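Local coordinates for tRNA (adenine-N(1)-)-methyltransferase (Thermus thermophilus, PDB 2PWY), which catalyses the S-adenosyl-L-methionine-dependent methylation of N1 of adenosine 58 in tRNA, and is required for growth at extreme temperatures, at residues A[10-15]-A[59-64]; A[170-175]-A[192-197]. All blocks are in the same frame, centred on the assembly; numbering follows the deposited sequence.

Contact 1 of 2, residues A[10-15]-A[59-64]; sequences LLLKDR and LSVHRP
Strands 10-13 and 59-62 run antiparallel, their backbones pairing most of the polar atoms between them. Lys13 and Ser60 form a hydrogen-bonded pair: Lys13 N donates to Ser60 O (3.0 Å) and Ser60 N to Lys13 O (2.8 Å), both in the plane of the accepting carbonyl. Further along, Leu11 N reaches His62 O at 2.8 Å from above the carbonyl plane, whereas the return bond from His62 N to Leu11 O is weak, bent to 124°. The buried Asp14 carboxylate is satisfied beyond the pair, OD1 by Arg18 N and OD2 by His32 and Tyr20.

The His62 side chain rises from the face it shares with Lys13 and Ser60; with CG anti to the carbonyl carbon (chi1 -55°) its ring leans toward Ser60, so that NE2 meets Ser60 OG at 2.9 Å. Its ND1 bonds Asp191 of the second subunit. The Lys13 side chain crosses that of His62 at about a right angle, CE 3.4 Å from His62 NE2, and carries NZ on to a salt bridge with Glu219 of that subunit. A leucine at His62 would have neither ring nitrogen, and would probably leave Ser60 OG without this partner and weaken the subunit interface.

On the other face Leu12 CD2 packs alongside Val61 CG2 (3.9 Å). Both strands are central in the N-terminal four-stranded sheet: the Leu12 backbone bonds Tyr20 of 19-22, 50-52 flanks 59-62, helix 39-45 packs on Leu12 and Val61, and helix 66-72 on Leu11.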
loop_
_atom_site.group_PDB
_atom_site.type_symbol
_atom_site.label_atom_id
_atom_site.label_comp_id
_atom_site.label_asym_id
_atom_site.label_seq_id
_atom_site.Cartn_x
_atom_site.Cartn_y
_atom_site.Cartn_z
ATOM N N LEU A 10 -10.499 -20.846 -25.011
ATOM C CA LEU A 10 -9.056 -20.752 -24.900
ATOM C C LEU A 10 -8.659 -19.301 -24.708
ATOM O O LEU A 10 -9.398 -18.401 -25.082
ATOM C CB LEU A 10 -8.394 -21.298 -26.172
ATOM C CG LEU A 10 -8.634 -22.779 -26.475
ATOM C CD1 LEU A 10 -8.139 -23.074 -27.877
ATOM C CD2 LEU A 10 -7.943 -23.677 -25.443
ATOM N N LEU A 11 -7.497 -19.080 -24.107
ATOM C CA LEU A 11 -6.907 -17.752 -24.057
ATOM C C LEU A 11 -5.583 -17.823 -24.798
ATOM O O LEU A 11 -4.730 -18.657 -24.483
ATOM C CB LEU A 11 -6.700 -17.278 -22.612
ATOM C CG LEU A 11 -6.200 -15.840 -22.443
ATOM C CD1 LEU A 11 -7.387 -14.902 -22.539
ATOM C CD2 LEU A 11 -5.475 -15.664 -21.106
ATOM N N LEU A 12 -5.442 -16.961 -25.795
ATOM C CA LEU A 12 -4.223 -16.864 -26.578
ATOM C C LEU A 12 -3.451 -15.632 -26.133
ATOM O O LEU A 12 -4.050 -14.589 -25.849
ATOM C CB LEU A 12 -4.553 -16.755 -28.068
ATOM C CG LEU A 12 -5.511 -17.792 -28.667
ATOM C CD1 LEU A 12 -5.637 -17.570 -30.175
ATOM C CD2 LEU A 12 -5.056 -19.224 -28.349
ATOM N N LYS A 13 -2.130 -15.763 -26.047
ATOM C CA LYS A 13 -1.251 -14.616 -25.808
ATOM C C LYS A 13 -0.188 -14.540 -26.898
ATOM O O LYS A 13 0.429 -15.563 -27.265
ATOM C CB LYS A 13 -0.575 -14.690 -24.437
ATOM C CG LYS A 13 -1.527 -14.557 -23.244
ATOM C CD LYS A 13 -0.777 -14.240 -21.936
ATOM C CE LYS A 13 -0.161 -15.500 -21.286
ATOM N NZ LYS A 13 0.322 -15.310 -19.868
ATOM N N ASP A 14 0.028 -13.336 -27.422
ATOM C CA ASP A 14 1.078 -13.127 -28.414
ATOM C C ASP A 14 2.374 -12.679 -27.731
ATOM O O ASP A 14 2.414 -12.560 -26.501
ATOM C CB ASP A 14 0.611 -12.181 -29.540
ATOM C CG ASP A 14 0.255 -10.779 -29.045
ATOM O OD1 ASP A 14 0.745 -10.343 -27.979
ATOM O OD2 ASP A 14 -0.515 -10.097 -29.759
ATOM N N ARG A 15 3.433 -12.453 -28.511
ATOM C CA ARG A 15 4.738 -12.104 -27.944
ATOM C C ARG A 15 4.745 -10.752 -27.217
ATOM O O ARG A 15 5.542 -10.543 -26.305
ATOM C CB ARG A 15 5.838 -12.162 -29.011
ATOM N N LEU A 59 1.850 -17.549 -30.829
ATOM C CA LEU A 59 0.665 -17.484 -29.990
ATOM C C LEU A 59 0.715 -18.618 -28.983
ATOM O O LEU A 59 0.695 -19.793 -29.362
ATOM C CB LEU A 59 -0.607 -17.596 -30.844
ATOM C CG LEU A 59 -0.729 -16.543 -31.956
ATOM C CD1 LEU A 59 -1.909 -16.848 -32.855
ATOM C CD2 LEU A 59 -0.836 -15.124 -31.374
ATOM N N SER A 60 0.775 -18.278 -27.699
ATOM C CA SER A 60 0.761 -19.320 -26.683
ATOM C C SER A 60 -0.696 -19.624 -26.382
ATOM O O SER A 60 -1.521 -18.710 -26.289
ATOM C CB SER A 60 1.500 -18.889 -25.424
ATOM O OG SER A 60 0.933 -17.710 -24.906
ATOM N N VAL A 61 -0.997 -20.906 -26.236
ATOM C CA VAL A 61 -2.368 -21.357 -26.058
ATOM C C VAL A 61 -2.596 -21.760 -24.604
ATOM O O VAL A 61 -1.774 -22.476 -24.010
ATOM C CB VAL A 61 -2.686 -22.553 -26.991
ATOM C CG1 VAL A 61 -4.098 -23.044 -26.773
ATOM C CG2 VAL A 61 -2.456 -22.172 -28.469
ATOM N N HIS A 62 -3.713 -21.298 -24.043
ATOM C CA HIS A 62 -4.019 -21.492 -22.627
ATOM C C HIS A 62 -5.472 -21.884 -22.368
ATOM O O HIS A 62 -6.382 -21.487 -23.106
ATOM C CB HIS A 62 -3.723 -20.213 -21.823
ATOM C CG HIS A 62 -2.327 -19.709 -21.983
ATOM N ND1 HIS A 62 -1.252 -20.268 -21.328
ATOM C CD2 HIS A 62 -1.829 -18.689 -22.723
ATOM C CE1 HIS A 62 -0.148 -19.622 -21.664
ATOM N NE2 HIS A 62 -0.469 -18.664 -22.518
ATOM N N ARG A 63 -5.665 -22.680 -21.325
ATOM C CA ARG A 63 -6.948 -22.781 -20.657
ATOM C C ARG A 63 -6.999 -21.566 -19.725
ATOM O O ARG A 63 -6.162 -21.462 -18.823
ATOM C CB ARG A 63 -7.033 -24.068 -19.827
ATOM C CG ARG A 63 -8.167 -24.051 -18.822
ATOM C CD ARG A 63 -8.057 -25.160 -17.819
ATOM N NE ARG A 63 -9.183 -25.149 -16.880
ATOM C CZ ARG A 63 -9.663 -26.238 -16.288
ATOM N NH1 ARG A 63 -9.121 -27.431 -16.535
ATOM N NH2 ARG A 63 -10.688 -26.147 -15.460
ATOM N N PRO A 64 -7.946 -20.634 -19.945
ATOM C CA PRO A 64 -7.959 -19.426 -19.100
ATOM C C PRO A 64 -8.320 -19.793 -17.672
ATOM O O PRO A 64 -9.225 -20.605 -17.456
ATOM C CB PRO A 64 -9.068 -18.551 -19.712
ATOM C CG PRO A 64 -9.906 -19.497 -20.545
ATOM C CD PRO A 64 -9.037 -20.643 -20.945
#

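Contact 2 of 2, residues A[170-175]-A[192-197]. With SAH (S-adenosyl-L-homocysteine), chain E.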
loop_
_atom_site.group_PDB
_atom_site.type_symbol
_atom_site.label_atom_id
_atom_site.label_comp_id
_atom_site.label_asym_id
_atom_site.label_seq_id
_atom_site.Cartn_x
_atom_site.Cartn_y
_atom_site.Cartn_z
ATOM N N VAL A 170 -24.403 -13.870 2.253
ATOM C CA VAL A 170 -25.030 -12.957 1.296
ATOM C C VAL A 170 -23.931 -12.114 0.664
ATOM O O VAL A 170 -23.226 -11.402 1.368
ATOM C CB VAL A 170 -26.066 -12.024 1.961
ATOM C CG1 VAL A 170 -26.603 -11.006 0.947
ATOM C CG2 VAL A 170 -27.231 -12.848 2.572
ATOM N N ALA A 171 -23.806 -12.197 -0.658
ATOM C CA ALA A 171 -22.798 -11.449 -1.409
ATOM C C ALA A 171 -23.486 -10.341 -2.178
ATOM O O ALA A 171 -24.382 -10.609 -2.992
ATOM C CB ALA A 171 -22.076 -12.376 -2.383
ATOM N N LEU A 172 -23.065 -9.101 -1.934
ATOM C CA LEU A 172 -23.649 -7.960 -2.627
ATOM C C LEU A 172 -22.635 -7.215 -3.460
ATOM O O LEU A 172 -21.523 -6.915 -3.000
ATOM C CB LEU A 172 -24.306 -6.982 -1.641
ATOM C CG LEU A 172 -25.454 -7.549 -0.805
ATOM C CD1 LEU A 172 -26.007 -6.437 0.028
ATOM C CD2 LEU A 172 -26.553 -8.176 -1.683
ATOM N N ASP A 173 -23.026 -6.937 -4.695
ATOM C CA ASP A 173 -22.303 -6.011 -5.548
ATOM C C ASP A 173 -23.376 -5.232 -6.294
ATOM O O ASP A 173 -23.903 -5.694 -7.303
ATOM C CB ASP A 173 -21.361 -6.748 -6.516
ATOM C CG ASP A 173 -20.614 -5.801 -7.454
ATOM O OD1 ASP A 173 -20.827 -4.559 -7.393
ATOM O OD2 ASP A 173 -19.806 -6.313 -8.271
ATOM N N LEU A 174 -23.712 -4.064 -5.746
ATOM C CA LEU A 174 -24.742 -3.182 -6.299
ATOM C C LEU A 174 -24.617 -1.798 -5.650
ATOM O O LEU A 174 -24.001 -1.655 -4.588
ATOM C CB LEU A 174 -26.156 -3.786 -6.138
ATOM C CG LEU A 174 -26.517 -4.680 -4.928
ATOM C CD1 LEU A 174 -26.426 -3.880 -3.647
ATOM C CD2 LEU A 174 -27.921 -5.306 -5.052
ATOM N N MET A 175 -25.198 -0.792 -6.298
ATOM C CA MET A 175 -24.975 0.610 -5.929
ATOM C C MET A 175 -25.596 0.998 -4.591
ATOM O O MET A 175 -25.059 1.854 -3.886
ATOM C CB MET A 175 -25.528 1.542 -7.014
ATOM N N ARG A 192 -23.824 -15.623 10.614
ATOM C CA ARG A 192 -23.188 -15.699 9.298
ATOM C C ARG A 192 -23.062 -14.301 8.675
ATOM O O ARG A 192 -23.454 -13.313 9.297
ATOM C CB ARG A 192 -23.903 -16.711 8.398
ATOM C CG ARG A 192 -23.896 -18.130 8.997
ATOM C CD ARG A 192 -22.469 -18.709 9.044
ATOM N NE ARG A 192 -21.934 -18.911 7.695
ATOM C CZ ARG A 192 -20.678 -19.241 7.400
ATOM N NH1 ARG A 192 -19.770 -19.407 8.354
ATOM N NH2 ARG A 192 -20.331 -19.402 6.127
ATOM N N PHE A 193 -22.472 -14.208 7.481
ATOM C CA PHE A 193 -22.007 -12.903 6.997
ATOM C C PHE A 193 -22.689 -12.407 5.743
ATOM O O PHE A 193 -23.073 -13.198 4.884
ATOM C CB PHE A 193 -20.492 -12.923 6.749
ATOM C CG PHE A 193 -19.697 -13.204 7.982
ATOM C CD1 PHE A 193 -19.299 -12.163 8.819
ATOM C CD2 PHE A 193 -19.393 -14.518 8.336
ATOM C CE1 PHE A 193 -18.576 -12.431 9.974
ATOM C CE2 PHE A 193 -18.682 -14.794 9.477
ATOM C CZ PHE A 193 -18.271 -13.743 10.304
ATOM N N LEU A 194 -22.844 -11.086 5.683
ATOM C CA LEU A 194 -23.124 -10.362 4.437
ATOM C C LEU A 194 -21.848 -9.609 4.091
ATOM O O LEU A 194 -21.229 -8.999 4.971
ATOM C CB LEU A 194 -24.281 -9.371 4.622
ATOM C CG LEU A 194 -24.679 -8.455 3.442
ATOM C CD1 LEU A 194 -26.157 -8.067 3.547
ATOM C CD2 LEU A 194 -23.807 -7.163 3.325
ATOM N N VAL A 195 -21.440 -9.664 2.822
ATOM C CA VAL A 195 -20.264 -8.907 2.376
ATOM C C VAL A 195 -20.637 -8.119 1.134
ATOM O O VAL A 195 -21.114 -8.700 0.141
ATOM C CB VAL A 195 -19.029 -9.803 2.079
ATOM C CG1 VAL A 195 -17.855 -8.908 1.636
ATOM C CG2 VAL A 195 -18.639 -10.632 3.320
ATOM N N ALA A 196 -20.453 -6.801 1.212
ATOM C CA ALA A 196 -20.772 -5.885 0.117
ATOM C C ALA A 196 -19.523 -5.261 -0.481
ATOM O O ALA A 196 -18.586 -4.905 0.235
ATOM C CB ALA A 196 -21.714 -4.783 0.577
ATOM N N TYR A 197 -19.558 -5.107 -1.803
ATOM C CA TYR A 197 -18.480 -4.518 -2.602
ATOM C C TYR A 197 -18.926 -3.113 -3.011
ATOM O O TYR A 197 -19.977 -2.948 -3.624
ATOM C CB TYR A 197 -18.292 -5.438 -3.806
ATOM C CG TYR A 197 -17.299 -5.083 -4.892
ATOM C CD1 TYR A 197 -15.972 -5.526 -4.826
ATOM C CD2 TYR A 197 -17.710 -4.415 -6.045
ATOM C CE1 TYR A 197 -15.069 -5.263 -5.872
ATOM C CE2 TYR A 197 -16.810 -4.145 -7.095
ATOM C CZ TYR A 197 -15.507 -4.579 -7.001
ATOM O OH TYR A 197 -14.627 -4.330 -8.032
HETATM N N SAH E . -20.601 -8.755 -9.288
HETATM C CA SAH E . -21.090 -8.651 -10.702
HETATM C CB SAH E . -21.272 -7.195 -11.111
HETATM C CG SAH E . -22.510 -6.560 -10.472
HETATM S SD SAH E . -22.810 -4.929 -11.203
HETATM C C SAH E . -20.103 -9.364 -11.607
HETATM O O SAH E . -19.040 -9.800 -11.141
HETATM O OXT SAH E . -20.360 -9.532 -12.805
HETATM C "C5'" SAH E . -24.305 -4.566 -10.246
HETATM C "C4'" SAH E . -25.549 -5.233 -10.842
HETATM O "O4'" SAH E . -26.571 -5.247 -9.867
HETATM C "C3'" SAH E . -26.145 -4.532 -12.070
HETATM O "O3'" SAH E . -26.282 -5.497 -13.108
HETATM C "C2'" SAH E . -27.501 -4.008 -11.595
HETATM O "O2'" SAH E . -28.513 -4.083 -12.574
HETATM C "C1'" SAH E . -27.828 -4.972 -10.482
HETATM N N9 SAH E . -28.670 -4.493 -9.373
HETATM C C8 SAH E . -28.538 -3.321 -8.684
HETATM N N7 SAH E . -29.459 -3.326 -7.694
HETATM C C5 SAH E . -30.139 -4.494 -7.708
HETATM C C6 SAH E . -31.175 -5.007 -6.919
HETATM N N6 SAH E . -31.680 -4.305 -5.892
HETATM N N1 SAH E . -31.661 -6.272 -7.222
HETATM C C2 SAH E . -31.152 -6.997 -8.272
HETATM N N3 SAH E . -30.138 -6.473 -9.049
HETATM C C4 SAH E . -29.642 -5.244 -8.766
HETATM O O HOH W 1 -20.841 -1.914 -6.125
HETATM O O HOH W 2 -22.634 -3.500 -2.793
#
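Leu194 is the centre of the apolar face that strands 170-173 and 192-197 build together. Its CG stands anti to the backbone N, and its CD1 sits 3.9 Å from both Val170 CG1 and Leu172 CD1, each side chain crossing it obliquely. Further along, Leu172 CB meets Ala196 CB at 4.1 Å. Helix 181-187 lies over this face, with Leu181 and Ala184 against Leu194.

The parallel backbones are joined by a staggered ladder. Val170 N donates to Phe193 O and Val195 N to Val170 O, the latter nearly along the C=O axis; Leu172 N then reaches Val195 O in an almost linear bond (173°), and Tyr197 N closes the series on Leu172 O.

On the other face, where helix 82-91 packs on Val195 and Tyr197, the chemistry turns polar at the C-terminal ends. Asp173 and Tyr197 point the same way, side by side, with OD1 3.4 Å from Tyr197 CD2 and the carboxylate turned 56° from the ring. Water 1 donates to both Asp173 OD1 and Tyr197 O, while water 2 links Leu174 N to Tyr197 O. Asp173 is an S-adenosyl-L-methionine-binding residue: its OD2 accepts a hydrogen bond from the amino nitrogen of S-adenosylhomocysteine (SAH N, 2.8 Å) and also bonds Thr80. Leu174 meets the opposite end of the ligand, CB 3.5 Å from SAH C8 of the adenine. The two strands are the fourth and fifth in the 3-2-1-4-5 parallel order of the class I, Rossmann-like methyltransferase fold, linked through helix 181-187, and the ligand lies at the C-terminal end of the fourth.

Overall arrangement
Both contacts are buried pairings of neighbouring strands, yet they share no secondary-structure element and lie on opposite sides of the chain's centre, their centres 33 Å apart. Every touching residue of contact 2 is buried, while contact 1 keeps Lys13 and Ser60 partly exposed. Contact 1 belongs to the small antiparallel sheet near the N-terminus; contact 2 lies within the parallel part of the mixed catalytic sheet, with helices 181-187 and 82-91 on its two faces. Their polar groups serve different partners. In contact 1 Lys13 and His62 bond a second subunit of the homotetramer, well away from the cofactor. In contact 2 a carboxylate and ordered waters gather at the strand ends, where the ligand binds.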